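PDB 5H6B: putative secreted lipase from Streptomyces sp. W007, which probably hydrolyses the ester bonds of triacylglycerols as a secreted, thermostable lipase of the alpha/beta-hydrolase clan. Local coordinates for residues Ala135-His139 / Thr208-Asp212; Thr197-Val203 / Asp228-His232; Val106-Gln110 / His232-Thr237. All blocks are in the same frame, centred on the assembly; numbering follows the deposited sequence.

In the fold
Following the chain, strand 103-108 of the central parallel sheet runs into residues 106-110, the first half of contact 3, whose partner 232-237 comes more than 120 residues later; the loop so closed holds both other contacts. Next comes 135-139, leaving strand 128-134, and then 197-203, leaving strand 191-196, which are the opening halves of contacts 1 and 2. Contact 1 closes at 208-212 and contact 2 only at 228-232, so the two cross. Contacts 2 and 3 share His232, which meets Asp200 in one and Ser109 in the other. Gln209 NE2 bonds to Val203 O within the loop after strand 191-196. Together the contacts bring the loops after strands 103-108, 128-134 and 191-196 round a probable Ser-His-Asp triad.

Contact 1 of 3, residues Ala135-His139 / Thr208-Asp212; sequences APDNH and TQYLD. With ZN (zinc ion), chain D.
Neither segment is a regular strand where 135-139 meets 208-212: the first is a loop with an inverse gamma turn centred on Asp137, the second starts as the end of a 3-10 turn at Thr208 and Gln209. Asn138 lies opposite Gln209 (CA-CA 5.1 Å) and His139 opposite Thr208 (5.9 Å). Asn138, chi1 m at -83°, donates a hydrogen bond from ND2 to Gln209 O at 3.0 Å. His139 (chi1 -48°, chi2 87°) hydrogen-bonds through ND1 to Thr208 O at 2.6 Å and has Tyr210 O near its ring edge, 3.3 Å from CE1. Its other nitrogen, NE2, binds zinc at 2.3 Å, and Asp185 also ligates this ion. The segments belong to loops following strands 128-134 and 191-196 of the alpha/beta-hydrolase sheet. Gln209, m then t, lays its side chain along Ala135 and Pro136: OE1 is 3.2 Å from Ala135 CA, CB is 3.1 Å from Pro136 O, and NE2 bonds to Val203 O. A water accepts from His139 N at 2.8 Å and donates weakly to Thr208 O at 3.0 Å.

Contact 2 of 3, residues Thr197-Val203 / Asp228-His232; sequences TKYDQVV and DLSEH
His232, Tyr199 and Glu231 lose the most surface where two irregular segments meet, with Asp200 opposite Glu231 (CA-CA 4.8 Å). His232, chi1 t and chi2 81°, directs ND1 to Asp200 OD2 at 2.9 Å; Val202 CB lies over one ring face, 3.8 Å from its centroid in a CH-pi contact, and Val203 CG2 is 3.6 Å from His232 CE1. In Asp200 (chi1 t), OD1 accepts from Val202 N (an Asx turn) and from Val203 N, an Asx motif, each at 2.9 Å. With Ser109 OG bonded to His232 NE2, this pair is consistent with the acid and base of the Ser-His-Asp triad of alpha/beta-hydrolases. Glu231, chi1 and chi2 both p, is the N-cap of helix 232-237; its OE2 accepts from Gln201 NE2 at 2.8 Å, while Gln201 OE1 accepts a hydrogen bond from His232 N at 3.1 Å. Tyr199, in the type I turn from Thr197 to Asp200, adopts m and puts CE2 3.4 Å from Leu229 CD2. Beside it, Thr197 OG1 donates to Ser230 O at 2.6 Å.

Contact 3 of 3, residues Val106-Gln110 / His232-Thr237; sequences VGHSQ and HVAIGT
The end of strand 103-108 and the turn after it form what fits a nucleophile elbow, the GxSxG pattern of alpha/beta-hydrolases, facing the short, weakly bonded helix 232-237. Strand 106-108 and helix axes run nearly antiparallel, at 157° and 9.0 Å at closest approach; His108 and Gly236 are nearest, CA to CA 5.5 Å. Ser109 has the strained backbone of such elbows, phi/psi 63/-127°, and chi1 t. Two hydrogen bonds join the segments. Ser109 OG and His232 NE2 are 2.7 Å apart, the pairing expected of nucleophile and base in the probable triad, with Asp200 on ND1 of His232. His108 (chi1 t, chi2 -159°) gives NE2 to His232 O at 2.8 Å. Within the helix, Thr237 OG1 donates to Val233 O at 2.7 Å. A CH-pi contact is made on the His108 ring, which lies against the helix where Gly236 lacks a side chain; a CB there would collide with the imidazole. Gly236 CA instead sits almost on the ring normal, 3.5 Å from the centroid and 3.6 Å from His108 CE1.

Contact 1 of 3, residues Ala135-His139 / Thr208-Asp212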
ATOM      1  N   ALA A 135      -0.781   7.097  -1.369  1.00 32.09           N
ATOM      2  CA  ALA A 135      -1.676   7.396  -2.472  1.00 33.04           C
ATOM      3  C   ALA A 135      -2.760   6.341  -2.711  1.00 32.14           C
ATOM      4  O   ALA A 135      -3.025   5.986  -3.850  1.00 33.74           O
ATOM      5  CB  ALA A 135      -0.873   7.669  -3.732  1.00 33.13           C
ATOM      6  N   PRO A 136      -3.404   5.842  -1.640  1.00 34.25           N
ATOM      7  CA  PRO A 136      -4.365   4.745  -1.827  1.00 34.57           C
ATOM      8  C   PRO A 136      -5.693   5.212  -2.448  1.00 36.72           C
ATOM      9  O   PRO A 136      -6.220   6.253  -2.030  1.00 35.21           O
ATOM     10  CB  PRO A 136      -4.599   4.268  -0.404  1.00 34.89           C
ATOM     11  CG  PRO A 136      -4.475   5.514   0.421  1.00 34.67           C
ATOM     12  CD  PRO A 136      -3.435   6.354  -0.254  1.00 36.03           C
ATOM     13  N   ASP A 137      -6.229   4.488  -3.433  1.00 34.19           N
ATOM     14  CA  ASP A 137      -7.548   4.865  -3.981  1.00 34.50           C
ATOM     15  C   ASP A 137      -8.697   4.272  -3.175  1.00 35.05           C
ATOM     16  O   ASP A 137      -9.468   3.438  -3.667  1.00 34.53           O
ATOM     17  CB  ASP A 137      -7.675   4.580  -5.482  1.00 36.14           C
ATOM     18  CG  ASP A 137      -7.466   3.101  -5.862  1.00 37.44           C
ATOM     19  OD1 ASP A 137      -6.793   2.313  -5.154  1.00 35.91           O
ATOM     20  OD2 ASP A 137      -7.977   2.756  -6.934  1.00 37.64           O
ATOM     21  N   ASN A 138      -8.856   4.771  -1.946  1.00 36.71           N
ATOM     22  CA  ASN A 138      -9.749   4.127  -0.945  1.00 35.96           C
ATOM     23  C   ASN A 138     -11.249   4.195  -1.275  1.00 37.75           C
ATOM     24  O   ASN A 138     -12.025   3.369  -0.774  1.00 35.82           O
ATOM     25  CB  ASN A 138      -9.459   4.645   0.478  1.00 36.32           C
ATOM     26  CG  ASN A 138      -8.280   3.922   1.132  1.00 37.05           C
ATOM     27  OD1 ASN A 138      -8.244   2.694   1.140  1.00 36.21           O
ATOM     28  ND2 ASN A 138      -7.336   4.671   1.711  1.00 35.14           N
ATOM     29  N   HIS A 139     -11.638   5.170  -2.102  1.00 37.33           N
ATOM     30  CA  HIS A 139     -12.990   5.232  -2.682  1.00 40.79           C
ATOM     31  C   HIS A 139     -12.954   5.212  -4.203  1.00 39.61           C
ATOM     32  O   HIS A 139     -13.817   5.782  -4.869  1.00 42.01           O
ATOM     33  CB  HIS A 139     -13.737   6.449  -2.135  1.00 38.91           C
ATOM     34  CG  HIS A 139     -13.625   6.543  -0.656  1.00 38.65           C
ATOM     35  ND1 HIS A 139     -12.572   7.176  -0.044  1.00 38.65           N
ATOM     36  CD2 HIS A 139     -14.345   5.971   0.328  1.00 38.89           C
ATOM     37  CE1 HIS A 139     -12.681   7.046   1.259  1.00 38.90           C
ATOM     38  NE2 HIS A 139     -13.748   6.322   1.510  1.00 40.86           N
ATOM     39  N   THR A 208     -10.314  12.014  -1.605  1.00 35.25           N
ATOM     40  CA  THR A 208     -10.964  10.701  -1.583  1.00 38.20           C
ATOM     41  C   THR A 208     -10.013   9.546  -1.207  1.00 38.02           C
ATOM     42  O   THR A 208     -10.465   8.426  -0.948  1.00 35.65           O
ATOM     43  CB  THR A 208     -11.611  10.343  -2.939  1.00 41.24           C
ATOM     44  OG1 THR A 208     -10.609  10.312  -3.969  1.00 38.53           O
ATOM     45  CG2 THR A 208     -12.716  11.343  -3.312  1.00 40.18           C
ATOM     46  N   GLN A 209      -8.708   9.811  -1.181  1.00 37.16           N
ATOM     47  CA  GLN A 209      -7.729   8.834  -0.709  1.00 37.51           C
ATOM     48  C   GLN A 209      -7.784   8.696   0.810  1.00 37.93           C
ATOM     49  O   GLN A 209      -7.509   7.627   1.346  1.00 34.82           O
ATOM     50  CB  GLN A 209      -6.322   9.234  -1.135  1.00 35.89           C
ATOM     51  CG  GLN A 209      -6.163   9.381  -2.644  1.00 35.36           C
ATOM     52  CD  GLN A 209      -4.814   9.936  -3.012  1.00 34.49           C
ATOM     53  OE1 GLN A 209      -3.843   9.790  -2.268  1.00 32.47           O
ATOM     54  NE2 GLN A 209      -4.742  10.597  -4.159  1.00 37.39           N
ATOM     55  N   TYR A 210      -8.139   9.793   1.488  1.00 39.83           N
ATOM     56  CA  TYR A 210      -8.220   9.832   2.945  1.00 39.00           C
ATOM     57  C   TYR A 210      -9.276   8.891   3.504  1.00 37.63           C
ATOM     58  O   TYR A 210     -10.324   8.699   2.898  1.00 35.29           O
ATOM     59  CB  TYR A 210      -8.527  11.245   3.450  1.00 39.82           C
ATOM     60  CG  TYR A 210      -7.457  12.281   3.242  1.00 39.99           C
ATOM     61  CD1 TYR A 210      -6.096  11.939   3.176  1.00 41.10           C
ATOM     62  CD2 TYR A 210      -7.798  13.636   3.166  1.00 42.14           C
ATOM     63  CE1 TYR A 210      -5.133  12.918   3.002  1.00 41.20           C
ATOM     64  CE2 TYR A 210      -6.836  14.621   2.997  1.00 40.26           C
ATOM     65  CZ  TYR A 210      -5.506  14.246   2.921  1.00 42.42           C
ATOM     66  OH  TYR A 210      -4.539  15.193   2.742  1.00 47.74           O
ATOM     67  N   LEU A 211      -8.965   8.315   4.665  1.00 36.52           N
ATOM     68  CA  LEU A 211      -9.877   7.473   5.410  1.00 38.04           C
ATOM     69  C   LEU A 211     -10.517   8.262   6.564  1.00 38.71           C
ATOM     70  O   LEU A 211     -10.034   9.304   6.985  1.00 35.90           O
ATOM     71  CB  LEU A 211      -9.141   6.254   5.955  1.00 37.10           C
ATOM     72  CG  LEU A 211      -8.677   5.219   4.924  1.00 36.74           C
ATOM     73  CD1 LEU A 211      -7.665   4.281   5.566  1.00 37.95           C
ATOM     74  CD2 LEU A 211      -9.823   4.408   4.355  1.00 36.82           C
ATOM     75  N   ASP A 212     -11.620   7.734   7.065  1.00 43.08           N
ATOM     76  CA  ASP A 212     -12.354   8.336   8.166  1.00 42.16           C
ATOM     77  C   ASP A 212     -12.565   7.306   9.263  1.00 42.30           C
ATOM     78  O   ASP A 212     -12.930   6.162   8.998  1.00 41.14           O
ATOM     79  CB  ASP A 212     -13.700   8.830   7.660  1.00 42.98           C
ATOM     80  CG  ASP A 212     -14.653   9.208   8.774  1.00 39.62           C
ATOM     81  OD1 ASP A 212     -14.611  10.365   9.245  1.00 39.02           O
ATOM     82  OD2 ASP A 212     -15.477   8.345   9.133  1.00 42.97           O
TER
HETATM   83 ZN    ZN D 303     -15.244   6.320   3.198  1.00 43.02          ZN
HETATM   84  O   HOH W   1     -10.249   7.026  -3.584  1.00 38.83           O

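Contact 2 of 3, residues Thr197-Val203 / Asp228-His232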
ATOM      1  N   THR A 197      -0.686  13.102  -1.887  1.00 32.51           N
ATOM      2  CA  THR A 197      -0.070  14.276  -2.517  1.00 34.37           C
ATOM      3  C   THR A 197      -1.144  15.038  -3.309  1.00 36.94           C
ATOM      4  O   THR A 197      -1.975  14.446  -4.027  1.00 34.51           O
ATOM      5  CB  THR A 197       1.117  13.916  -3.439  1.00 32.88           C
ATOM      6  OG1 THR A 197       1.527  15.071  -4.169  1.00 34.69           O
ATOM      7  CG2 THR A 197       0.770  12.801  -4.440  1.00 33.08           C
ATOM      8  N   LYS A 198      -1.088  16.357  -3.209  1.00 38.07           N
ATOM      9  CA  LYS A 198      -2.073  17.220  -3.829  1.00 42.32           C
ATOM     10  C   LYS A 198      -1.842  17.269  -5.328  1.00 40.49           C
ATOM     11  O   LYS A 198      -2.707  17.701  -6.046  1.00 43.26           O
ATOM     12  CB  LYS A 198      -2.002  18.630  -3.240  1.00 47.24           C
ATOM     13  CG  LYS A 198      -0.934  19.511  -3.870  1.00 51.10           C
ATOM     14  CD  LYS A 198      -0.557  20.685  -2.996  1.00 56.60           C
ATOM     15  CE  LYS A 198      -1.694  21.661  -2.829  1.00 60.06           C
ATOM     16  NZ  LYS A 198      -1.261  22.713  -1.872  1.00 65.22           N
ATOM     17  N   TYR A 199      -0.665  16.840  -5.797  1.00 42.51           N
ATOM     18  CA  TYR A 199      -0.394  16.748  -7.234  1.00 42.67           C
ATOM     19  C   TYR A 199      -0.742  15.365  -7.814  1.00 41.81           C
ATOM     20  O   TYR A 199      -0.312  15.041  -8.923  1.00 43.93           O
ATOM     21  CB  TYR A 199       1.065  17.110  -7.502  1.00 45.62           C
ATOM     22  CG  TYR A 199       1.421  18.442  -6.913  1.00 49.27           C
ATOM     23  CD1 TYR A 199       0.966  19.634  -7.496  1.00 50.88           C
ATOM     24  CD2 TYR A 199       2.178  18.520  -5.744  1.00 53.28           C
ATOM     25  CE1 TYR A 199       1.283  20.869  -6.945  1.00 50.83           C
ATOM     26  CE2 TYR A 199       2.504  19.746  -5.188  1.00 53.74           C
ATOM     27  CZ  TYR A 199       2.048  20.914  -5.780  1.00 55.56           C
ATOM     28  OH  TYR A 199       2.386  22.116  -5.187  1.00 57.18           O
ATOM     29  N   ASP A 200      -1.538  14.569  -7.088  1.00 37.90           N
ATOM     30  CA  ASP A 200      -1.988  13.280  -7.597  1.00 37.34           C
ATOM     31  C   ASP A 200      -2.838  13.471  -8.856  1.00 36.54           C
ATOM     32  O   ASP A 200      -3.867  14.116  -8.816  1.00 35.60           O
ATOM     33  CB  ASP A 200      -2.757  12.506  -6.537  1.00 36.05           C
ATOM     34  CG  ASP A 200      -2.760  10.999  -6.793  1.00 37.75           C
ATOM     35  OD1 ASP A 200      -3.149  10.597  -7.916  1.00 36.11           O
ATOM     36  OD2 ASP A 200      -2.405  10.216  -5.859  1.00 33.42           O
ATOM     37  N   GLN A 201      -2.386  12.881  -9.962  1.00 35.86           N
ATOM     38  CA  GLN A 201      -3.083  12.941 -11.256  1.00 35.38           C
ATOM     39  C   GLN A 201      -3.959  11.717 -11.572  1.00 35.51           C
ATOM     40  O   GLN A 201      -4.723  11.739 -12.537  1.00 37.68           O
ATOM     41  CB  GLN A 201      -2.049  13.174 -12.376  1.00 37.27           C
ATOM     42  CG  GLN A 201      -1.246  11.948 -12.867  1.00 37.69           C
ATOM     43  CD  GLN A 201      -0.106  11.501 -11.952  1.00 37.01           C
ATOM     44  OE1 GLN A 201      -0.192  11.605 -10.717  1.00 36.54           O
ATOM     45  NE2 GLN A 201       0.964  10.964 -12.557  1.00 36.56           N
ATOM     46  N   VAL A 202      -3.815  10.651 -10.782  1.00 36.18           N
ATOM     47  CA  VAL A 202      -4.450   9.338 -11.025  1.00 35.88           C
ATOM     48  C   VAL A 202      -5.724   9.141 -10.212  1.00 37.44           C
ATOM     49  O   VAL A 202      -6.652   8.485 -10.674  1.00 36.52           O
ATOM     50  CB  VAL A 202      -3.481   8.178 -10.636  1.00 37.12           C
ATOM     51  CG1 VAL A 202      -4.165   6.800 -10.681  1.00 36.40           C
ATOM     52  CG2 VAL A 202      -2.239   8.199 -11.516  1.00 36.88           C
ATOM     53  N   VAL A 203      -5.730   9.659  -8.981  1.00 41.61           N
ATOM     54  CA  VAL A 203      -6.780   9.409  -7.990  1.00 41.20           C
ATOM     55  C   VAL A 203      -7.207  10.770  -7.485  1.00 42.42           C
ATOM     56  O   VAL A 203      -6.599  11.312  -6.552  1.00 43.84           O
ATOM     57  CB  VAL A 203      -6.261   8.579  -6.799  1.00 40.12           C
ATOM     58  CG1 VAL A 203      -7.377   8.337  -5.796  1.00 42.34           C
ATOM     59  CG2 VAL A 203      -5.644   7.271  -7.271  1.00 40.59           C
ATOM     60  N   ASP A 228       7.929  19.482  -2.089  1.00 45.04           N
ATOM     61  CA  ASP A 228       7.835  18.105  -2.598  1.00 43.23           C
ATOM     62  C   ASP A 228       6.599  18.022  -3.500  1.00 43.42           C
ATOM     63  O   ASP A 228       5.458  17.957  -3.021  1.00 40.36           O
ATOM     64  CB  ASP A 228       7.763  17.090  -1.446  1.00 42.37           C
ATOM     65  CG  ASP A 228       7.785  15.642  -1.927  1.00 44.24           C
ATOM     66  OD1 ASP A 228       7.682  15.406  -3.147  1.00 46.08           O
ATOM     67  OD2 ASP A 228       7.890  14.730  -1.079  1.00 40.57           O
ATOM     68  N   LEU A 229       6.840  18.022  -4.808  1.00 40.80           N
ATOM     69  CA  LEU A 229       5.780  17.967  -5.786  1.00 42.27           C
ATOM     70  C   LEU A 229       5.565  16.559  -6.382  1.00 43.03           C
ATOM     71  O   LEU A 229       5.038  16.453  -7.482  1.00 43.34           O
ATOM     72  CB  LEU A 229       6.074  18.975  -6.904  1.00 46.01           C
ATOM     73  CG  LEU A 229       6.592  20.360  -6.487  1.00 47.61           C
ATOM     74  CD1 LEU A 229       6.823  21.220  -7.719  1.00 49.16           C
ATOM     75  CD2 LEU A 229       5.644  21.062  -5.517  1.00 45.62           C
ATOM     76  N   SER A 230       5.949  15.491  -5.670  1.00 39.34           N
ATOM     77  CA  SER A 230       5.691  14.121  -6.131  1.00 37.84           C
ATOM     78  C   SER A 230       4.260  13.936  -6.586  1.00 35.49           C
ATOM     79  O   SER A 230       3.339  14.406  -5.941  1.00 37.03           O
ATOM     80  CB  SER A 230       5.968  13.075  -5.035  1.00 37.21           C
ATOM     81  OG  SER A 230       7.351  12.871  -4.887  1.00 38.93           O
ATOM     82  N   GLU A 231       4.095  13.232  -7.696  1.00 34.36           N
ATOM     83  CA  GLU A 231       2.784  12.805  -8.166  1.00 35.11           C
ATOM     84  C   GLU A 231       2.542  11.343  -7.725  1.00 33.44           C
ATOM     85  O   GLU A 231       3.218  10.841  -6.821  1.00 32.43           O
ATOM     86  CB  GLU A 231       2.622  13.067  -9.680  1.00 36.18           C
ATOM     87  CG  GLU A 231       3.720  12.531 -10.606  1.00 38.32           C
ATOM     88  CD  GLU A 231       3.957  11.041 -10.457  1.00 42.14           C
ATOM     89  OE1 GLU A 231       4.978  10.654  -9.827  1.00 45.94           O
ATOM     90  OE2 GLU A 231       3.112  10.249 -10.941  1.00 41.15           O
ATOM     91  N   HIS A 232       1.581  10.677  -8.348  1.00 34.37           N
ATOM     92  CA  HIS A 232       1.064   9.412  -7.857  1.00 34.90           C
ATOM     93  C   HIS A 232       2.120   8.292  -7.803  1.00 34.84           C
ATOM     94  O   HIS A 232       2.176   7.534  -6.826  1.00 31.54           O
ATOM     95  CB  HIS A 232      -0.126   8.990  -8.712  1.00 35.40           C
ATOM     96  CG  HIS A 232      -0.808   7.753  -8.233  1.00 38.49           C
ATOM     97  ND1 HIS A 232      -1.730   7.753  -7.208  1.00 39.56           N
ATOM     98  CD2 HIS A 232      -0.716   6.468  -8.656  1.00 38.95           C
ATOM     99  CE1 HIS A 232      -2.162   6.522  -7.004  1.00 38.68           C
ATOM    100  NE2 HIS A 232      -1.571   5.725  -7.878  1.00 38.79           N
TER

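Contact 3 of 3, residues Val106-Gln110 / His232-Thr237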
ATOM      1  N   VAL A 106       2.063  -1.929   4.545  1.00 40.38           N
ATOM      2  CA  VAL A 106       2.277  -0.698   3.800  1.00 37.16           C
ATOM      3  C   VAL A 106       1.933  -0.961   2.340  1.00 37.43           C
ATOM      4  O   VAL A 106       2.453  -1.895   1.739  1.00 34.77           O
ATOM      5  CB  VAL A 106       3.721  -0.171   3.898  1.00 35.75           C
ATOM      6  CG1 VAL A 106       3.832   1.160   3.154  1.00 34.03           C
ATOM      7  CG2 VAL A 106       4.143   0.003   5.355  1.00 38.61           C
ATOM      8  N   GLY A 107       1.075  -0.116   1.773  1.00 35.09           N
ATOM      9  CA  GLY A 107       0.629  -0.283   0.405  1.00 34.87           C
ATOM     10  C   GLY A 107       0.583   0.995  -0.414  1.00 34.00           C
ATOM     11  O   GLY A 107       0.242   2.061   0.092  1.00 35.37           O
ATOM     12  N   HIS A 108       0.903   0.870  -1.693  1.00 34.40           N
ATOM     13  CA  HIS A 108       0.902   1.993  -2.627  1.00 33.54           C
ATOM     14  C   HIS A 108      -0.276   1.861  -3.564  1.00 32.61           C
ATOM     15  O   HIS A 108      -0.450   0.801  -4.187  1.00 29.61           O
ATOM     16  CB  HIS A 108       2.205   1.995  -3.439  1.00 33.75           C
ATOM     17  CG  HIS A 108       2.324   3.146  -4.398  1.00 34.92           C
ATOM     18  ND1 HIS A 108       3.160   3.122  -5.493  1.00 34.83           N
ATOM     19  CD2 HIS A 108       1.688   4.339  -4.441  1.00 33.54           C
ATOM     20  CE1 HIS A 108       3.045   4.259  -6.152  1.00 34.02           C
ATOM     21  NE2 HIS A 108       2.156   5.010  -5.536  1.00 32.18           N
ATOM     22  N   SER A 109      -1.075   2.934  -3.675  1.00 34.45           N
ATOM     23  CA  SER A 109      -2.112   3.037  -4.714  1.00 37.17           C
ATOM     24  C   SER A 109      -3.154   1.934  -4.520  1.00 36.22           C
ATOM     25  O   SER A 109      -3.631   1.776  -3.392  1.00 36.19           O
ATOM     26  CB  SER A 109      -1.465   3.013  -6.106  1.00 37.57           C
ATOM     27  OG  SER A 109      -2.421   3.326  -7.087  1.00 40.79           O
ATOM     28  N   GLN A 110      -3.469   1.135  -5.548  1.00 34.83           N
ATOM     29  CA  GLN A 110      -4.286  -0.076  -5.325  1.00 35.48           C
ATOM     30  C   GLN A 110      -3.875  -0.878  -4.092  1.00 34.66           C
ATOM     31  O   GLN A 110      -4.741  -1.397  -3.380  1.00 35.29           O
ATOM     32  CB  GLN A 110      -4.289  -1.020  -6.529  1.00 35.58           C
ATOM     33  CG  GLN A 110      -5.223  -2.228  -6.371  1.00 36.05           C
ATOM     34  CD  GLN A 110      -5.217  -3.181  -7.571  1.00 37.58           C
ATOM     35  OE1 GLN A 110      -4.835  -2.816  -8.688  1.00 38.10           O
ATOM     36  NE2 GLN A 110      -5.662  -4.393  -7.342  1.00 34.26           N
ATOM     37  N   HIS A 232       1.581  10.677  -8.348  1.00 34.37           N
ATOM     38  CA  HIS A 232       1.064   9.412  -7.857  1.00 34.90           C
ATOM     39  C   HIS A 232       2.120   8.292  -7.803  1.00 34.84           C
ATOM     40  O   HIS A 232       2.176   7.534  -6.826  1.00 31.54           O
ATOM     41  CB  HIS A 232      -0.126   8.990  -8.712  1.00 35.40           C
ATOM     42  CG  HIS A 232      -0.808   7.753  -8.233  1.00 38.49           C
ATOM     43  ND1 HIS A 232      -1.730   7.753  -7.208  1.00 39.56           N
ATOM     44  CD2 HIS A 232      -0.716   6.468  -8.656  1.00 38.95           C
ATOM     45  CE1 HIS A 232      -2.162   6.522  -7.004  1.00 38.68           C
ATOM     46  NE2 HIS A 232      -1.571   5.725  -7.878  1.00 38.79           N
ATOM     47  N   VAL A 233       2.948   8.195  -8.835  1.00 30.50           N
ATOM     48  CA  VAL A 233       3.895   7.099  -8.909  1.00 32.18           C
ATOM     49  C   VAL A 233       5.094   7.350  -8.002  1.00 31.38           C
ATOM     50  O   VAL A 233       5.471   6.475  -7.230  1.00 31.00           O
ATOM     51  CB  VAL A 233       4.298   6.794 -10.381  1.00 33.17           C
ATOM     52  CG1 VAL A 233       5.395   5.728 -10.450  1.00 32.05           C
ATOM     53  CG2 VAL A 233       3.060   6.316 -11.142  1.00 33.14           C
ATOM     54  N   ALA A 234       5.646   8.554  -8.090  1.00 31.54           N
ATOM     55  CA  ALA A 234       6.827   8.941  -7.346  1.00 33.67           C
ATOM     56  C   ALA A 234       6.662   8.777  -5.846  1.00 32.43           C
ATOM     57  O   ALA A 234       7.564   8.252  -5.186  1.00 32.33           O
ATOM     58  CB  ALA A 234       7.209  10.381  -7.669  1.00 35.93           C
ATOM     59  N   ILE A 235       5.512   9.203  -5.321  1.00 32.80           N
ATOM     60  CA  ILE A 235       5.270   9.191  -3.874  1.00 32.20           C
ATOM     61  C   ILE A 235       5.405   7.783  -3.265  1.00 31.81           C
ATOM     62  O   ILE A 235       5.908   7.646  -2.158  1.00 32.15           O
ATOM     63  CB  ILE A 235       3.917   9.857  -3.497  1.00 32.46           C
ATOM     64  CG1 ILE A 235       3.825  10.133  -1.982  1.00 33.61           C
ATOM     65  CG2 ILE A 235       2.724   9.028  -3.941  1.00 34.40           C
ATOM     66  CD1 ILE A 235       2.523  10.813  -1.588  1.00 34.55           C
ATOM     67  N   GLY A 236       4.991   6.747  -3.986  1.00 31.49           N
ATOM     68  CA  GLY A 236       5.117   5.378  -3.476  1.00 32.96           C
ATOM     69  C   GLY A 236       6.320   4.567  -3.907  1.00 32.37           C
ATOM     70  O   GLY A 236       6.463   3.415  -3.495  1.00 33.39           O
ATOM     71  N   THR A 237       7.184   5.153  -4.724  1.00 33.13           N
ATOM     72  CA  THR A 237       8.351   4.450  -5.278  1.00 33.67           C
ATOM     73  C   THR A 237       9.682   5.044  -4.800  1.00 32.78           C
ATOM     74  O   THR A 237      10.523   4.313  -4.304  1.00 33.89           O
ATOM     75  CB  THR A 237       8.289   4.420  -6.838  1.00 32.90           C
ATOM     76  OG1 THR A 237       8.028   5.726  -7.347  1.00 31.65           O
ATOM     77  CG2 THR A 237       7.195   3.516  -7.310  1.00 33.13           C
TER